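Side-chain contacts in lactaldehyde dehydrogenase (Escherichia coli, PDB 2IMP), which oxidises L-lactaldehyde irreversibly to L-lactate with NAD+, and also acts on glycolaldehyde, as a homotetrameric aldehyde dehydrogenase: residues A[67-72]-A[117-122]; A[110-115]-A[162-167]. All blocks are in the same frame, centred on the assembly; numbering follows the deposited sequence.

Interaction 1. Residues A[67-72]-A[117-122]; sequences ERASWL and EWARRY. With SO4 (sulfate ion), chain C.
Tyr122 N and Arg121 N both donate to the carbonyl oxygen of Trp118, a turn that carries the Tyr122 ring to Arg68 on helix 65-81. The bond from Arg121 N to Trp118 O is 2.8 Å. Tyr122 takes the crowded position, with CG between its backbone N and carbonyl carbon (chi1 66°), which sends the phenol out toward the helix. There the two side chains cross at about a right angle: Arg68 NH2 lies 3.1 Å from Tyr122 OH, with the hydroxyl in the guanidinium plane and at its edge. Ring and guanidinium are not stacked, their planes being 38° apart. One step along the helix, the methyls of Ala69 and Ala119 meet, CB to CB at 3.9 Å, and their small size lets the backbones come close, 6.2 Å between the two CA atoms. On the other segment, the extended side chain of Arg121 runs back beside the turn, and NH1 donates to Glu117 O at 3.0 Å, in the plane of that carbonyl. The same NH1 makes a salt bridge to Glu117 of the second subunit, tying the turn to the tetramer interface. Away from the contact, Ser70 OG donates to O3 of a sulfate at 2.8 Å, an ion probably left from crystallisation. Arg68 NE donates to Leu168 O at the C-terminal end of helix 155-168; Leu168 also packs on Ala69, Ala119 and Tyr122. A buried positive charge is thus set against a helix C-terminus, whose dipole would probably stabilise it, while the neutral phenol occupies another part of the guanidinium rim without bringing in a counter-charge.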
ATOM      1  N   GLU A  67     -21.671  -7.530  -4.522  1.00 13.10           N
ATOM      2  CA  GLU A  67     -22.975  -7.465  -5.165  1.00 13.74           C
ATOM      3  C   GLU A  67     -23.070  -6.286  -6.151  1.00 12.76           C
ATOM      4  O   GLU A  67     -23.741  -6.382  -7.177  1.00 12.12           O
ATOM      5  CB  GLU A  67     -24.099  -7.409  -4.124  1.00 15.19           C
ATOM      6  CG  GLU A  67     -24.412  -8.784  -3.536  1.00 18.78           C
ATOM      7  CD  GLU A  67     -25.449  -8.754  -2.423  1.00 22.81           C
ATOM      8  OE1 GLU A  67     -26.503  -8.102  -2.595  1.00 23.51           O
ATOM      9  OE2 GLU A  67     -25.211  -9.400  -1.378  1.00 24.65           O
ATOM     10  N   ARG A  68     -22.394  -5.185  -5.835  1.00 11.13           N
ATOM     11  CA  ARG A  68     -22.383  -4.067  -6.761  1.00 10.22           C
ATOM     12  C   ARG A  68     -21.566  -4.466  -8.006  1.00 10.70           C
ATOM     13  O   ARG A  68     -21.912  -4.129  -9.140  1.00  9.71           O
ATOM     14  CB  ARG A  68     -21.802  -2.811  -6.094  1.00  9.59           C
ATOM     15  CG  ARG A  68     -22.645  -2.314  -4.909  1.00 12.00           C
ATOM     16  CD  ARG A  68     -22.216  -0.936  -4.436  1.00 10.55           C
ATOM     17  NE  ARG A  68     -20.844  -0.915  -3.938  1.00 13.65           N
ATOM     18  CZ  ARG A  68     -20.507  -0.937  -2.653  1.00 11.31           C
ATOM     19  NH1 ARG A  68     -21.444  -0.980  -1.718  1.00 15.44           N
ATOM     20  NH2 ARG A  68     -19.228  -0.907  -2.302  1.00 14.32           N
ATOM     21  N   ALA A  69     -20.494  -5.218  -7.767  1.00 10.24           N
ATOM     22  CA  ALA A  69     -19.673  -5.716  -8.855  1.00 10.96           C
ATOM     23  C   ALA A  69     -20.509  -6.622  -9.786  1.00 12.00           C
ATOM     24  O   ALA A  69     -20.402  -6.558 -11.013  1.00 11.74           O
ATOM     25  CB  ALA A  69     -18.489  -6.495  -8.300  1.00 10.25           C
ATOM     26  N   SER A  70     -21.333  -7.464  -9.171  1.00 13.73           N
ATOM     27  CA  SER A  70     -22.202  -8.350  -9.929  1.00 16.30           C
ATOM     28  C   SER A  70     -23.111  -7.538 -10.884  1.00 14.68           C
ATOM     29  O   SER A  70     -23.303  -7.902 -12.041  1.00 15.38           O
ATOM     30  CB  SER A  70     -23.051  -9.190  -8.972  1.00 17.83           C
ATOM     31  OG  SER A  70     -23.819 -10.141  -9.682  1.00 22.95           O
ATOM     32  N   TRP A  71     -23.650  -6.432 -10.376  1.00 14.92           N
ATOM     33  CA  TRP A  71     -24.476  -5.559 -11.196  1.00 13.99           C
ATOM     34  C   TRP A  71     -23.681  -4.972 -12.379  1.00 14.53           C
ATOM     35  O   TRP A  71     -24.178  -4.911 -13.509  1.00 12.53           O
ATOM     36  CB  TRP A  71     -25.062  -4.418 -10.352  1.00 14.62           C
ATOM     37  CG  TRP A  71     -26.270  -4.829  -9.563  1.00 15.35           C
ATOM     38  CD1 TRP A  71     -26.396  -4.875  -8.203  1.00 14.99           C
ATOM     39  CD2 TRP A  71     -27.523  -5.274 -10.095  1.00 14.95           C
ATOM     40  NE1 TRP A  71     -27.650  -5.320  -7.856  1.00 13.93           N
ATOM     41  CE2 TRP A  71     -28.360  -5.573  -8.998  1.00 15.73           C
ATOM     42  CE3 TRP A  71     -28.014  -5.449 -11.395  1.00 15.98           C
ATOM     43  CZ2 TRP A  71     -29.668  -6.039  -9.164  1.00 16.78           C
ATOM     44  CZ3 TRP A  71     -29.315  -5.913 -11.559  1.00 15.81           C
ATOM     45  CH2 TRP A  71     -30.126  -6.202 -10.448  1.00 16.30           C
ATOM     46  N   LEU A  72     -22.448  -4.552 -12.098  1.00 11.58           N
ATOM     47  CA  LEU A  72     -21.583  -4.011 -13.138  1.00 11.57           C
ATOM     48  C   LEU A  72     -21.277  -5.053 -14.227  1.00 10.86           C
ATOM     49  O   LEU A  72     -21.273  -4.739 -15.411  1.00 12.14           O
ATOM     50  CB  LEU A  72     -20.272  -3.494 -12.533  1.00  9.19           C
ATOM     51  CG  LEU A  72     -20.328  -2.209 -11.702  1.00  9.10           C
ATOM     52  CD1 LEU A  72     -18.944  -1.922 -11.123  1.00  9.31           C
ATOM     53  CD2 LEU A  72     -20.787  -1.045 -12.579  1.00  7.47           C
ATOM     54  N   GLU A 117     -13.732  -5.726 -10.429  1.00 10.09           N
ATOM     55  CA  GLU A 117     -12.780  -6.555  -9.704  1.00 11.70           C
ATOM     56  C   GLU A 117     -12.195  -5.877  -8.444  1.00 10.34           C
ATOM     57  O   GLU A 117     -11.551  -6.532  -7.628  1.00  9.39           O
ATOM     58  CB  GLU A 117     -11.638  -6.981 -10.639  1.00 10.68           C
ATOM     59  CG  GLU A 117     -12.127  -7.667 -11.902  1.00 11.01           C
ATOM     60  CD  GLU A 117     -11.009  -8.015 -12.863  1.00 12.41           C
ATOM     61  OE1 GLU A 117      -9.975  -7.313 -12.878  1.00 12.18           O
ATOM     62  OE2 GLU A 117     -11.172  -8.985 -13.625  1.00 13.75           O
ATOM     63  N   TRP A 118     -12.416  -4.571  -8.311  1.00 10.62           N
ATOM     64  CA  TRP A 118     -11.935  -3.843  -7.138  1.00  9.52           C
ATOM     65  C   TRP A 118     -12.789  -4.082  -5.878  1.00  8.88           C
ATOM     66  O   TRP A 118     -12.366  -3.766  -4.767  1.00  8.66           O
ATOM     67  CB  TRP A 118     -11.879  -2.330  -7.418  1.00  8.93           C
ATOM     68  CG  TRP A 118     -10.650  -1.899  -8.173  1.00  8.92           C
ATOM     69  CD1 TRP A 118     -10.609  -1.315  -9.408  1.00  9.78           C
ATOM     70  CD2 TRP A 118      -9.282  -2.052  -7.755  1.00  9.56           C
ATOM     71  NE1 TRP A 118      -9.302  -1.100  -9.788  1.00 12.07           N
ATOM     72  CE2 TRP A 118      -8.468  -1.543  -8.793  1.00  9.66           C
ATOM     73  CE3 TRP A 118      -8.669  -2.572  -6.607  1.00 10.02           C
ATOM     74  CZ2 TRP A 118      -7.069  -1.536  -8.720  1.00  9.42           C
ATOM     75  CZ3 TRP A 118      -7.267  -2.567  -6.531  1.00 11.06           C
ATOM     76  CH2 TRP A 118      -6.486  -2.051  -7.585  1.00  8.51           C
ATOM     77  N   ALA A 119     -13.974  -4.660  -6.075  1.00  9.51           N
ATOM     78  CA  ALA A 119     -14.923  -4.913  -4.990  1.00  9.74           C
ATOM     79  C   ALA A 119     -14.326  -5.343  -3.626  1.00 12.14           C
ATOM     80  O   ALA A 119     -14.545  -4.678  -2.614  1.00 13.74           O
ATOM     81  CB  ALA A 119     -15.966  -5.943  -5.440  1.00  8.77           C
ATOM     82  N   ARG A 120     -13.605  -6.456  -3.608  1.00 12.55           N
ATOM     83  CA  ARG A 120     -13.006  -6.953  -2.372  1.00 12.90           C
ATOM     84  C   ARG A 120     -11.553  -6.486  -2.166  1.00 15.40           C
ATOM     85  O   ARG A 120     -10.862  -6.977  -1.276  1.00 16.58           O
ATOM     86  CB  ARG A 120     -12.999  -8.485  -2.382  1.00 13.51           C
ATOM     87  CG  ARG A 120     -14.363  -9.159  -2.466  1.00 14.27           C
ATOM     88  CD  ARG A 120     -14.230 -10.484  -3.195  1.00 15.50           C
ATOM     89  NE  ARG A 120     -15.387 -11.364  -3.035  1.00 15.71           N
ATOM     90  CZ  ARG A 120     -15.706 -12.326  -3.897  1.00 14.00           C
ATOM     91  NH1 ARG A 120     -14.964 -12.518  -4.981  1.00 15.44           N
ATOM     92  NH2 ARG A 120     -16.748 -13.115  -3.665  1.00 13.03           N
ATOM     93  N   ARG A 121     -11.109  -5.541  -2.987  1.00 14.15           N
ATOM     94  CA  ARG A 121      -9.729  -5.093  -2.928  1.00 13.76           C
ATOM     95  C   ARG A 121      -9.417  -3.685  -2.378  1.00 14.44           C
ATOM     96  O   ARG A 121      -8.350  -3.499  -1.788  1.00 15.22           O
ATOM     97  CB  ARG A 121      -9.093  -5.250  -4.311  1.00 11.38           C
ATOM     98  CG  ARG A 121      -9.039  -6.696  -4.777  1.00 12.06           C
ATOM     99  CD  ARG A 121      -8.257  -6.840  -6.062  1.00 11.86           C
ATOM    100  NE  ARG A 121      -7.841  -8.225  -6.272  1.00 15.39           N
ATOM    101  CZ  ARG A 121      -8.644  -9.205  -6.675  1.00 12.78           C
ATOM    102  NH1 ARG A 121      -9.922  -8.964  -6.932  1.00  7.78           N
ATOM    103  NH2 ARG A 121      -8.161 -10.434  -6.801  1.00 13.62           N
ATOM    104  N   TYR A 122     -10.290  -2.701  -2.571  1.00 12.17           N
ATOM    105  CA  TYR A 122      -9.947  -1.393  -2.025  1.00 13.12           C
ATOM    106  C   TYR A 122      -9.891  -1.457  -0.489  1.00 14.58           C
ATOM    107  O   TYR A 122     -10.835  -1.902   0.165  1.00 15.34           O
ATOM    108  CB  TYR A 122     -10.891  -0.294  -2.552  1.00 13.05           C
ATOM    109  CG  TYR A 122     -12.345  -0.356  -2.142  1.00  9.94           C
ATOM    110  CD1 TYR A 122     -12.811   0.368  -1.047  1.00 12.93           C
ATOM    111  CD2 TYR A 122     -13.268  -1.077  -2.893  1.00 11.28           C
ATOM    112  CE1 TYR A 122     -14.164   0.390  -0.721  1.00 10.43           C
ATOM    113  CE2 TYR A 122     -14.619  -1.070  -2.573  1.00 11.28           C
ATOM    114  CZ  TYR A 122     -15.060  -0.333  -1.489  1.00 10.41           C
ATOM    115  OH  TYR A 122     -16.394  -0.314  -1.180  1.00 11.95           O
TER
HETATM  116  S   SO4 C 510     -21.163 -12.408 -10.681  1.00 71.46           S
HETATM  117  O1  SO4 C 510     -20.889 -11.764 -11.980  1.00 71.34           O
HETATM  118  O2  SO4 C 510     -20.617 -11.573  -9.592  1.00 72.01           O
HETATM  119  O3  SO4 C 510     -22.620 -12.558 -10.501  1.00 72.18           O
HETATM  120  O4  SO4 C 510     -20.524 -13.738 -10.649  1.00 72.08           O

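Interaction 2. Residues A[110-115]-A[162-167]; sequences DYIDYM and KMAPAL
Met115 packs CB and CG against the Ala164 methyl and passes SD across Pro165 at a slant, joining helix 98-116 to helix 155-168, the helix of the beta-alpha-beta crossover between parallel strands 134-149 and 172-176 in the Rossmann-like cofactor domain. The Ala164 methyl is the centre of the contact, 3.8 Å from Met115 CB. Met115 CG sits beside its own backbone N and the chain bends at chi2 (-66°), which swings SD over to Pro165 CG, again at 3.8 Å. On the neighbouring turn, Ile112 touches the same methyl only loosely, with CA 4.3 Å from Ala164 CB and CG1 hardly farther. With a serine in place of Met115 the sulfur and its methyl would be gone, so Pro165 CG would probably lose the group packed against it and the helices would meet less snugly there. The segment axes run almost parallel, 16° apart, and come within 9.1 Å of each other, a spacing that the one-carbon side chain of Ala164 suits. Further out, Ile112 is backed by Ser76 and Ile79 of helix 65-81, while Tyr111 meets Phe157 edge-to-face and bonds through its hydroxyl to Asp461. The substrate site is near but not touched: the side chain of Pro165 is about 6 Å from that of Arg161, which binds lactate. At Pro165 the backbone N has no hydrogen to give the preceding turn, and the helix kinks there.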
ATOM      1  N   ASP A 110     -14.619  -4.376 -21.232  1.00 10.85           N
ATOM      2  CA  ASP A 110     -13.499  -4.902 -20.459  1.00 13.03           C
ATOM      3  C   ASP A 110     -13.147  -3.975 -19.275  1.00 11.00           C
ATOM      4  O   ASP A 110     -12.824  -4.436 -18.184  1.00 12.88           O
ATOM      5  CB  ASP A 110     -12.258  -5.086 -21.340  1.00 13.87           C
ATOM      6  CG  ASP A 110     -12.456  -6.130 -22.423  1.00 15.34           C
ATOM      7  OD1 ASP A 110     -13.267  -7.058 -22.230  1.00 14.13           O
ATOM      8  OD2 ASP A 110     -11.784  -6.027 -23.466  1.00 18.21           O
ATOM      9  N   TYR A 111     -13.234  -2.671 -19.512  1.00 10.76           N
ATOM     10  CA  TYR A 111     -12.959  -1.693 -18.465  1.00  9.83           C
ATOM     11  C   TYR A 111     -13.921  -1.851 -17.271  1.00  9.66           C
ATOM     12  O   TYR A 111     -13.501  -1.846 -16.115  1.00  8.39           O
ATOM     13  CB  TYR A 111     -13.058  -0.280 -19.043  1.00  9.26           C
ATOM     14  CG  TYR A 111     -12.607   0.817 -18.106  1.00 10.46           C
ATOM     15  CD1 TYR A 111     -13.469   1.341 -17.149  1.00 10.19           C
ATOM     16  CD2 TYR A 111     -11.325   1.361 -18.208  1.00 11.31           C
ATOM     17  CE1 TYR A 111     -13.073   2.383 -16.318  1.00 11.94           C
ATOM     18  CE2 TYR A 111     -10.920   2.404 -17.382  1.00 12.26           C
ATOM     19  CZ  TYR A 111     -11.801   2.913 -16.443  1.00 10.62           C
ATOM     20  OH  TYR A 111     -11.418   3.961 -15.646  1.00 11.43           O
ATOM     21  N   ILE A 112     -15.209  -1.998 -17.576  1.00  8.59           N
ATOM     22  CA  ILE A 112     -16.211  -2.195 -16.533  1.00  8.80           C
ATOM     23  C   ILE A 112     -15.917  -3.468 -15.707  1.00  8.83           C
ATOM     24  O   ILE A 112     -15.952  -3.441 -14.483  1.00  8.16           O
ATOM     25  CB  ILE A 112     -17.642  -2.275 -17.139  1.00  6.52           C
ATOM     26  CG1 ILE A 112     -18.013  -0.918 -17.760  1.00  9.38           C
ATOM     27  CG2 ILE A 112     -18.648  -2.687 -16.068  1.00  7.17           C
ATOM     28  CD1 ILE A 112     -19.391  -0.856 -18.422  1.00  9.38           C
ATOM     29  N   ASP A 113     -15.630  -4.569 -16.397  1.00  9.93           N
ATOM     30  CA  ASP A 113     -15.281  -5.808 -15.718  1.00 12.04           C
ATOM     31  C   ASP A 113     -14.038  -5.616 -14.826  1.00 11.11           C
ATOM     32  O   ASP A 113     -14.005  -6.069 -13.685  1.00 12.05           O
ATOM     33  CB  ASP A 113     -14.995  -6.929 -16.727  1.00 10.54           C
ATOM     34  CG  ASP A 113     -16.263  -7.529 -17.317  1.00 15.30           C
ATOM     35  OD1 ASP A 113     -17.338  -7.412 -16.690  1.00 14.04           O
ATOM     36  OD2 ASP A 113     -16.176  -8.138 -18.406  1.00 16.03           O
ATOM     37  N   TYR A 114     -13.026  -4.952 -15.382  1.00 10.69           N
ATOM     38  CA  TYR A 114     -11.809  -4.662 -14.633  1.00 11.55           C
ATOM     39  C   TYR A 114     -12.123  -3.888 -13.337  1.00 10.58           C
ATOM     40  O   TYR A 114     -11.669  -4.262 -12.253  1.00 12.15           O
ATOM     41  CB  TYR A 114     -10.825  -3.858 -15.497  1.00 10.03           C
ATOM     42  CG  TYR A 114      -9.719  -3.193 -14.704  1.00 11.39           C
ATOM     43  CD1 TYR A 114      -8.640  -3.925 -14.206  1.00 12.65           C
ATOM     44  CD2 TYR A 114      -9.795  -1.840 -14.389  1.00 10.48           C
ATOM     45  CE1 TYR A 114      -7.665  -3.315 -13.400  1.00 12.45           C
ATOM     46  CE2 TYR A 114      -8.840  -1.225 -13.588  1.00 13.98           C
ATOM     47  CZ  TYR A 114      -7.783  -1.963 -13.096  1.00 13.95           C
ATOM     48  OH  TYR A 114      -6.875  -1.340 -12.277  1.00 15.13           O
ATOM     49  N   MET A 115     -12.913  -2.824 -13.464  1.00 10.02           N
ATOM     50  CA  MET A 115     -13.301  -2.038 -12.298  1.00 10.16           C
ATOM     51  C   MET A 115     -14.110  -2.844 -11.258  1.00  9.85           C
ATOM     52  O   MET A 115     -13.903  -2.701 -10.053  1.00  9.68           O
ATOM     53  CB  MET A 115     -14.099  -0.807 -12.733  1.00 12.16           C
ATOM     54  CG  MET A 115     -13.232   0.329 -13.264  1.00 11.33           C
ATOM     55  SD  MET A 115     -12.155   1.034 -11.979  1.00 15.19           S
ATOM     56  CE  MET A 115     -10.963   1.899 -12.962  1.00 15.75           C
ATOM     57  N   LYS A 162     -16.408   6.786 -15.727  1.00  9.17           N
ATOM     58  CA  LYS A 162     -16.909   7.477 -14.550  1.00 11.35           C
ATOM     59  C   LYS A 162     -17.899   6.631 -13.707  1.00  9.28           C
ATOM     60  O   LYS A 162     -17.721   6.508 -12.510  1.00  9.24           O
ATOM     61  CB  LYS A 162     -17.561   8.810 -14.949  1.00 10.54           C
ATOM     62  CG  LYS A 162     -16.629   9.721 -15.740  1.00 13.38           C
ATOM     63  CD  LYS A 162     -17.295  11.035 -16.130  1.00 13.13           C
ATOM     64  CE  LYS A 162     -16.435  11.812 -17.130  1.00 16.37           C
ATOM     65  NZ  LYS A 162     -15.073  12.125 -16.611  1.00 18.40           N
ATOM     66  N   MET A 163     -18.902   6.031 -14.349  1.00  8.76           N
ATOM     67  CA  MET A 163     -19.894   5.235 -13.628  1.00  9.10           C
ATOM     68  C   MET A 163     -19.394   3.906 -12.996  1.00  8.13           C
ATOM     69  O   MET A 163     -19.867   3.520 -11.929  1.00  9.29           O
ATOM     70  CB  MET A 163     -21.115   4.953 -14.530  1.00 10.39           C
ATOM     71  CG  MET A 163     -20.937   3.858 -15.582  1.00 11.47           C
ATOM     72  SD  MET A 163     -21.118   2.163 -14.939  1.00 15.53           S
ATOM     73  CE  MET A 163     -22.885   2.044 -14.742  1.00 10.09           C
ATOM     74  N   ALA A 164     -18.456   3.224 -13.650  1.00  7.10           N
ATOM     75  CA  ALA A 164     -17.942   1.966 -13.117  1.00  7.42           C
ATOM     76  C   ALA A 164     -17.271   2.120 -11.721  1.00  8.25           C
ATOM     77  O   ALA A 164     -17.654   1.441 -10.767  1.00 10.09           O
ATOM     78  CB  ALA A 164     -16.965   1.328 -14.122  1.00  4.61           C
ATOM     79  N   PRO A 165     -16.281   3.023 -11.598  1.00  8.85           N
ATOM     80  CA  PRO A 165     -15.614   3.223 -10.302  1.00  9.94           C
ATOM     81  C   PRO A 165     -16.642   3.791  -9.292  1.00  8.00           C
ATOM     82  O   PRO A 165     -16.666   3.405  -8.125  1.00  9.16           O
ATOM     83  CB  PRO A 165     -14.527   4.253 -10.610  1.00  9.04           C
ATOM     84  CG  PRO A 165     -14.361   4.179 -12.109  1.00 13.30           C
ATOM     85  CD  PRO A 165     -15.737   3.935 -12.616  1.00  8.40           C
ATOM     86  N   ALA A 166     -17.476   4.714  -9.767  1.00  9.28           N
ATOM     87  CA  ALA A 166     -18.493   5.323  -8.916  1.00  8.93           C
ATOM     88  C   ALA A 166     -19.428   4.291  -8.263  1.00  9.08           C
ATOM     89  O   ALA A 166     -19.569   4.255  -7.036  1.00  9.53           O
ATOM     90  CB  ALA A 166     -19.315   6.338  -9.716  1.00  8.89           C
ATOM     91  N   LEU A 167     -20.051   3.453  -9.090  1.00  9.91           N
ATOM     92  CA  LEU A 167     -20.955   2.426  -8.576  1.00  8.95           C
ATOM     93  C   LEU A 167     -20.276   1.362  -7.696  1.00  9.62           C
ATOM     94  O   LEU A 167     -20.802   0.981  -6.647  1.00 10.39           O
ATOM     95  CB  LEU A 167     -21.680   1.726  -9.725  1.00  7.34           C
ATOM     96  CG  LEU A 167     -23.072   2.278 -10.043  1.00  9.60           C
ATOM     97  CD1 LEU A 167     -22.984   3.768 -10.335  1.00  8.11           C
ATOM     98  CD2 LEU A 167     -23.658   1.519 -11.231  1.00 10.55           C
TER

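How the interactions relate
Both contacts are buried and lie side by side, their centres about 9 Å apart, around helices 65-81, 98-116 and 155-168, with interaction 1 using the loop that follows helix 98-116. Interaction 2 sits deeper, about 15 Å from the chain centre against about 23 Å, and is wholly apolar, with the Met115 side chain about 12 Å from the bound lactic acid. Interaction 1 lies nearer the subunit interfaces and mixes two methyls with a charged group, a hydroxyl and a backbone turn. Leu72 couples them: its CD1 rests 3.6 Å from Ala164 O, and its own carbonyl O lies 3.4 Å from Ile112 CG2. Arg68 adds a second link, with CD 3.3 Å from Leu167 O.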